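Local coordinates for protein D-3-phosphoglycerate dehydrogenase (Sulfolobus tokodaii, PDB 2EKL) that probably oxidises D-3-phosphoglycerate with NAD as cofactor, as a member of the D-isomer specific 2-hydroxyacid dehydrogenase family, at residues D61-G66 with R90-V95; L69-R74 with K308-I313; L138-K143 with S197-L202. All coordinates share one frame; numbering follows the deposited sequence.

Contact 1: D61-G66 with R90-V95; sequences DVIEKG and RNIKVV
The apolar part of this contact gathers at one methyl of I63. Its CG2 meets the CD1 tip of I92 at 3.7 Å and lies 3.8 Å from CG of R90, the isoleucine and arginine chains running past each other in opposite senses. I63 also packs on A87 and E86 of helix 84-89, and the contact joins helix 60-65 to the turn after helix 84-89, beside edge strand 93-95 of the five-stranded parallel sheet.

The polar part belongs to R90, whose chain bends at both chi2 (-87°) and chi3 (-76°) and folds back toward the helix end. That double bend brings NH2 to 2.9 Å from G66 O, which lies at the edge of the guanidinium and near its plane. CD1 of I92 sits over the centre of one face of the same group, 4.1 Å above it.

Cut back to an alanine, R90 would probably leave G66 O without its close cationic neighbour and the I63 methyl and I92 tip without the arginine's cover. One arginine therefore plays two parts: aliphatic packing along its chain and under one face of its flat cation, and, at its edge, the carbonyl just past helix 60-65.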
# COMPACT_ATOMS: atom_id res chain seq x y z
N ASP A 61 19.79 24.41 -29.54
CA ASP A 61 19.76 24.63 -30.99
C ASP A 61 18.33 24.73 -31.52
O ASP A 61 18.08 25.41 -32.51
CB ASP A 61 20.51 23.51 -31.72
CG ASP A 61 19.74 22.21 -31.75
OD1 ASP A 61 19.34 21.73 -30.67
OD2 ASP A 61 19.55 21.66 -32.85
N VAL A 62 17.40 24.04 -30.86
CA VAL A 62 16.00 24.08 -31.28
C VAL A 62 15.43 25.47 -31.00
O VAL A 62 14.71 26.03 -31.82
CB VAL A 62 15.15 23.03 -30.54
CG1 VAL A 62 13.69 23.17 -30.94
CG2 VAL A 62 15.65 21.63 -30.85
N ILE A 63 15.75 26.01 -29.83
CA ILE A 63 15.28 27.32 -29.43
C ILE A 63 15.87 28.42 -30.31
O ILE A 63 15.19 29.37 -30.69
CB ILE A 63 15.64 27.62 -27.95
CG1 ILE A 63 14.83 26.70 -27.03
CG2 ILE A 63 15.36 29.08 -27.62
CD1 ILE A 63 15.17 26.84 -25.56
N GLU A 64 17.15 28.27 -30.64
CA GLU A 64 17.83 29.26 -31.48
C GLU A 64 17.15 29.32 -32.85
O GLU A 64 16.96 30.40 -33.41
CB GLU A 64 19.30 28.88 -31.65
CG GLU A 64 20.07 28.82 -30.34
CD GLU A 64 21.54 28.49 -30.54
OE1 GLU A 64 21.84 27.41 -31.11
OE2 GLU A 64 22.39 29.30 -30.12
N LYS A 65 16.78 28.16 -33.37
CA LYS A 65 16.12 28.07 -34.67
C LYS A 65 14.69 28.61 -34.58
O LYS A 65 14.15 29.14 -35.55
CB LYS A 65 16.10 26.62 -35.15
CG LYS A 65 15.73 26.44 -36.61
CD LYS A 65 16.73 27.13 -37.52
CE LYS A 65 16.40 26.91 -38.99
NZ LYS A 65 16.51 25.47 -39.37
N GLY A 66 14.09 28.48 -33.40
CA GLY A 66 12.73 28.97 -33.21
C GLY A 66 12.76 30.47 -32.95
O GLY A 66 12.51 30.91 -31.83
N ARG A 90 16.10 33.98 -23.96
CA ARG A 90 15.28 34.42 -25.08
C ARG A 90 13.97 35.02 -24.60
O ARG A 90 13.15 35.46 -25.41
CB ARG A 90 15.00 33.23 -26.00
CG ARG A 90 16.24 32.62 -26.63
CD ARG A 90 16.64 33.31 -27.93
NE ARG A 90 15.78 32.92 -29.05
CZ ARG A 90 14.57 33.41 -29.28
NH1 ARG A 90 14.05 34.33 -28.47
NH2 ARG A 90 13.86 32.98 -30.32
N ASN A 91 13.79 35.06 -23.29
CA ASN A 91 12.57 35.60 -22.69
C ASN A 91 11.34 34.81 -23.13
O ASN A 91 10.26 35.37 -23.31
CB ASN A 91 12.41 37.07 -23.08
CG ASN A 91 13.59 37.92 -22.65
OD1 ASN A 91 13.95 37.95 -21.47
ND2 ASN A 91 14.20 38.61 -23.60
N ILE A 92 11.52 33.51 -23.31
CA ILE A 92 10.43 32.63 -23.72
C ILE A 92 9.74 32.03 -22.50
O ILE A 92 10.39 31.37 -21.68
CB ILE A 92 10.95 31.47 -24.60
CG1 ILE A 92 11.60 32.03 -25.87
CG2 ILE A 92 9.80 30.53 -24.96
CD1 ILE A 92 12.25 30.98 -26.74
N LYS A 93 8.44 32.27 -22.37
CA LYS A 93 7.67 31.74 -21.25
C LYS A 93 7.58 30.22 -21.33
O LYS A 93 7.22 29.67 -22.37
CB LYS A 93 6.25 32.32 -21.26
CG LYS A 93 6.18 33.81 -20.97
CD LYS A 93 4.74 34.29 -21.01
CE LYS A 93 4.64 35.77 -20.70
NZ LYS A 93 3.24 36.25 -20.77
N VAL A 94 7.92 29.55 -20.23
CA VAL A 94 7.87 28.10 -20.18
C VAL A 94 6.81 27.67 -19.18
O VAL A 94 6.88 28.02 -18.00
CB VAL A 94 9.24 27.52 -19.76
CG1 VAL A 94 9.19 26.00 -19.79
CG2 VAL A 94 10.33 28.04 -20.68
N VAL A 95 5.82 26.91 -19.65
CA VAL A 95 4.74 26.45 -18.78
C VAL A 95 4.60 24.94 -18.78
O VAL A 95 4.97 24.26 -19.74
CB VAL A 95 3.37 27.05 -19.20
CG1 VAL A 95 3.41 28.57 -19.09
CG2 VAL A 95 3.03 26.63 -20.63

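Contact 2: L69-R74 with K308-I313; sequences LKIIAR and KELGMI
K70 and I71 of the sheet side meet L310 and M312 of the C-terminal tail in a wholly apolar contact, with no hydrogen bond between the two segments. CB of K70 lies 4.0 Å from CD1 of L310; CG carries the chain onward, and CD meets the CE methyl of M312 at 3.5 Å, the two long side chains crossing at a slant. Up to CE the lysine is extended, then a turn at chi4 (60°) swings NZ away from the tail. There the ammonium makes a salt bridge with D48 and hydrogen bonds with K68 O and Y4 OH, so the charge is held on the sheet side while the methylenes serve the tail.

M312 answers with a chain extended beyond CG, chi2 178° and chi3 169°, which carries its terminal methyl to the lysine. L310 uses a single methyl for its other partner as well: CD1 touches both CG1 and CD1 of I71, each at 3.6 Å, the two side chains sliding past each other in opposite directions. Between L310 and M312, G311, at positive phi, ends helix 289-309 in a Schellman motif, its N bonded to K308 O at 2.9 Å. That reversal lets L310 and M312 both turn their side chains to the same strand end.

I71 continues the apolar surface inward, packing on L303, A306 and M307 of helix 289-309, and L310 also touches K93. The last turn of this long helix and the tail beyond it thus pack against the sheet at the start of strand 71-74, which lies between strands 49-52 and 93-95 in the parallel five-stranded sheet.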
# COMPACT_ATOMS: atom_id res chain seq x y z
N LEU A 69 9.52 31.82 -31.40
CA LEU A 69 9.04 31.21 -30.16
C LEU A 69 8.81 32.21 -29.03
O LEU A 69 9.70 33.01 -28.71
CB LEU A 69 10.02 30.13 -29.69
CG LEU A 69 9.99 28.79 -30.42
CD1 LEU A 69 11.08 27.88 -29.85
CD2 LEU A 69 8.62 28.14 -30.27
N LYS A 70 7.63 32.15 -28.44
CA LYS A 70 7.25 33.03 -27.33
C LYS A 70 6.81 32.21 -26.12
O LYS A 70 6.90 32.67 -24.98
CB LYS A 70 6.11 33.95 -27.76
CG LYS A 70 6.46 34.84 -28.94
CD LYS A 70 5.23 35.57 -29.46
CE LYS A 70 5.57 36.42 -30.68
NZ LYS A 70 6.12 35.61 -31.80
N ILE A 71 6.33 30.99 -26.37
CA ILE A 71 5.88 30.11 -25.30
C ILE A 71 6.25 28.67 -25.59
O ILE A 71 6.09 28.19 -26.72
CB ILE A 71 4.34 30.16 -25.11
CG1 ILE A 71 3.87 31.58 -24.82
CG2 ILE A 71 3.93 29.24 -23.96
CD1 ILE A 71 2.36 31.71 -24.72
N ILE A 72 6.76 27.99 -24.57
CA ILE A 72 7.12 26.58 -24.67
C ILE A 72 6.25 25.89 -23.63
O ILE A 72 6.29 26.25 -22.45
CB ILE A 72 8.60 26.34 -24.31
CG1 ILE A 72 9.52 26.91 -25.39
CG2 ILE A 72 8.85 24.84 -24.15
CD1 ILE A 72 11.00 26.81 -25.06
N ALA A 73 5.45 24.93 -24.07
CA ALA A 73 4.57 24.22 -23.16
C ALA A 73 4.96 22.76 -23.03
O ALA A 73 5.08 22.05 -24.03
CB ALA A 73 3.12 24.33 -23.63
N ARG A 74 5.17 22.32 -21.80
CA ARG A 74 5.54 20.94 -21.52
C ARG A 74 4.34 20.29 -20.83
O ARG A 74 4.00 20.64 -19.70
CB ARG A 74 6.75 20.89 -20.59
CG ARG A 74 7.03 19.51 -19.99
CD ARG A 74 7.45 18.51 -21.04
NE ARG A 74 7.54 17.15 -20.50
CZ ARG A 74 8.43 16.75 -19.60
NH1 ARG A 74 9.33 17.59 -19.12
NH2 ARG A 74 8.42 15.49 -19.19
N LYS A 308 -2.61 34.98 -22.83
CA LYS A 308 -3.36 36.19 -22.51
C LYS A 308 -2.42 37.32 -22.11
O LYS A 308 -2.61 38.47 -22.50
CB LYS A 308 -4.35 35.92 -21.38
CG LYS A 308 -5.18 37.15 -21.00
CD LYS A 308 -6.26 36.81 -19.99
CE LYS A 308 -7.31 35.88 -20.59
NZ LYS A 308 -8.43 35.63 -19.64
N GLU A 309 -1.40 36.99 -21.33
CA GLU A 309 -0.44 38.00 -20.90
C GLU A 309 0.30 38.58 -22.10
O GLU A 309 0.76 39.73 -22.07
CB GLU A 309 0.56 37.40 -19.91
CG GLU A 309 -0.05 37.05 -18.56
CD GLU A 309 -0.45 38.28 -17.75
OE1 GLU A 309 -0.17 39.41 -18.20
OE2 GLU A 309 -1.04 38.11 -16.67
N LEU A 310 0.41 37.79 -23.16
CA LEU A 310 1.09 38.22 -24.37
C LEU A 310 0.14 38.93 -25.33
O LEU A 310 0.54 39.39 -26.40
CB LEU A 310 1.73 37.02 -25.07
CG LEU A 310 2.98 36.45 -24.38
CD1 LEU A 310 3.40 35.15 -25.05
CD2 LEU A 310 4.10 37.48 -24.44
N GLY A 311 -1.13 39.02 -24.93
CA GLY A 311 -2.14 39.69 -25.74
C GLY A 311 -2.66 38.88 -26.91
O GLY A 311 -3.33 39.42 -27.79
N MET A 312 -2.36 37.58 -26.93
CA MET A 312 -2.81 36.72 -28.02
C MET A 312 -4.28 36.37 -27.93
O MET A 312 -4.95 36.22 -28.96
CB MET A 312 -2.00 35.42 -28.02
CG MET A 312 -0.51 35.63 -28.09
SD MET A 312 0.35 34.05 -28.03
CE MET A 312 1.99 34.55 -28.46
N ILE A 313 -4.79 36.25 -26.71
CA ILE A 313 -6.19 35.93 -26.48
C ILE A 313 -6.69 36.67 -25.24
O ILE A 313 -5.87 37.32 -24.58
CB ILE A 313 -6.41 34.42 -26.25
CG1 ILE A 313 -5.58 33.96 -25.04
CG2 ILE A 313 -6.03 33.64 -27.50
CD1 ILE A 313 -5.92 32.56 -24.55
OXT ILE A 313 -7.90 36.57 -24.95

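Contact 3: L138-K143 with S197-L202; sequences LELAGK and SDVISL
L140 and K143 belong to the loop leading into strand 144-148 of the Rossmann-type NAD-binding domain, and they pack against V199 and D198 at the start of the adjacent parallel strand, 199-202. L140 and V199 cross at about a right angle, CD2 of the leucine meeting CG2 of the valine at 4.0 Å. V199 has CG1 anti to its own N (chi1 178°), which leaves CG2 beside that N as the branch that touches. M113 of helix 102-118 packs on both residues.

K143 and D198 also cross nearly perpendicularly, but their charges do not pair. OD2 of D198 lies 3.4 Å from CB of K143, at the base of the lysine, and NZ of K143 remains 6.4 Å from OD1 of D198. The carboxylate is held by other partners: OD1 in a salt bridge with K223, OD2 by the N of T144. K143 instead stretches away, all its torsions beyond chi1 close to 180°, along its own loop toward E139 and the dimer interface, where its NZ makes a salt bridge with E290 of the second subunit, while OE1 of E139 makes a salt bridge with R294 and a hydrogen bond with S104 of that subunit.

Between L140 and K143 the chain makes a type II turn, with G142 at positive phi, and the turn is closed by K143 N on L140 O at 3.1 Å. The extended lysine runs back alongside the loop: its NZ donates to E139 O at 2.7 Å, lying in the carbonyl plane at a C=O to donor angle of 154°.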
# COMPACT_ATOMS: atom_id res chain seq x y z
N LEU A 138 6.99 -7.15 8.26
CA LEU A 138 7.14 -6.24 9.39
C LEU A 138 5.95 -5.29 9.56
O LEU A 138 5.38 -4.81 8.58
CB LEU A 138 8.41 -5.40 9.22
CG LEU A 138 9.74 -6.16 9.15
CD1 LEU A 138 10.87 -5.17 8.88
CD2 LEU A 138 9.97 -6.89 10.46
N GLU A 139 5.60 -5.02 10.82
CA GLU A 139 4.50 -4.11 11.14
C GLU A 139 5.07 -2.68 11.15
O GLU A 139 6.25 -2.47 11.45
CB GLU A 139 3.92 -4.47 12.51
CG GLU A 139 2.72 -3.64 12.93
CD GLU A 139 2.09 -4.17 14.20
OE1 GLU A 139 1.22 -5.07 14.10
OE2 GLU A 139 2.46 -3.70 15.30
N LEU A 140 4.24 -1.69 10.83
CA LEU A 140 4.71 -0.31 10.75
C LEU A 140 4.33 0.60 11.91
O LEU A 140 5.08 1.51 12.25
CB LEU A 140 4.23 0.31 9.44
CG LEU A 140 4.79 -0.39 8.19
CD1 LEU A 140 4.02 0.03 6.94
CD2 LEU A 140 6.27 -0.05 8.06
N ALA A 141 3.17 0.35 12.50
CA ALA A 141 2.69 1.15 13.61
C ALA A 141 3.72 1.21 14.73
O ALA A 141 4.37 0.21 15.03
CB ALA A 141 1.37 0.58 14.15
N GLY A 142 3.87 2.39 15.33
CA GLY A 142 4.82 2.56 16.42
C GLY A 142 6.25 2.79 15.99
O GLY A 142 7.09 3.23 16.79
N LYS A 143 6.56 2.50 14.73
CA LYS A 143 7.91 2.69 14.24
C LYS A 143 8.11 4.12 13.76
O LYS A 143 7.15 4.89 13.65
CB LYS A 143 8.22 1.68 13.14
CG LYS A 143 8.26 0.27 13.70
CD LYS A 143 8.61 -0.77 12.66
CE LYS A 143 8.57 -2.15 13.27
NZ LYS A 143 8.74 -3.20 12.23
N SER A 197 15.47 6.28 12.11
CA SER A 197 14.36 5.84 11.26
C SER A 197 14.34 4.36 10.90
O SER A 197 15.35 3.78 10.51
CB SER A 197 14.33 6.66 9.97
OG SER A 197 14.06 8.02 10.24
N ASP A 198 13.16 3.75 11.04
CA ASP A 198 12.98 2.34 10.71
C ASP A 198 12.63 2.29 9.22
O ASP A 198 12.89 1.31 8.53
CB ASP A 198 11.87 1.74 11.57
CG ASP A 198 12.18 1.84 13.05
OD1 ASP A 198 13.16 1.21 13.50
OD2 ASP A 198 11.45 2.57 13.76
N VAL A 199 12.02 3.38 8.75
CA VAL A 199 11.65 3.52 7.35
C VAL A 199 12.12 4.90 6.90
O VAL A 199 11.97 5.88 7.62
CB VAL A 199 10.11 3.46 7.15
CG1 VAL A 199 9.77 3.68 5.67
CG2 VAL A 199 9.56 2.12 7.63
N ILE A 200 12.72 4.95 5.71
CA ILE A 200 13.19 6.21 5.15
C ILE A 200 12.51 6.39 3.80
O ILE A 200 12.56 5.49 2.97
CB ILE A 200 14.72 6.19 4.94
CG1 ILE A 200 15.42 6.01 6.28
CG2 ILE A 200 15.17 7.49 4.27
CD1 ILE A 200 16.92 5.83 6.16
N SER A 201 11.86 7.53 3.60
CA SER A 201 11.17 7.77 2.33
C SER A 201 11.76 9.01 1.67
O SER A 201 11.79 10.09 2.26
CB SER A 201 9.67 7.95 2.58
OG SER A 201 8.93 7.87 1.38
N LEU A 202 12.23 8.85 0.43
CA LEU A 202 12.87 9.94 -0.31
C LEU A 202 11.91 10.69 -1.22
O LEU A 202 11.24 10.09 -2.06
CB LEU A 202 14.04 9.37 -1.12
CG LEU A 202 15.00 8.47 -0.33
CD1 LEU A 202 16.05 7.93 -1.27
CD2 LEU A 202 15.64 9.26 0.81

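Overall arrangement
From the N terminus, contact 1 opens on helix 60-65, contact 2 then opens at strand 71-74, and contact 1 closes a short loop through helix 84-89 at strand 93-95. Contacts 1 and 2 therefore cross along the chain, and they touch in space, their strands being neighbours in the five-stranded sheet. Contact 3 opens and closes next, joining the loop before strand 144-148 of the seven-stranded NAD-binding sheet to strand 199-202. It lies nested inside the very long loop that contact 2 closes when helix 289-309 brings the C terminus back to the first sheet. Contact 3 sits across the chain's centre, about 45 Å from contact 1, centre to centre.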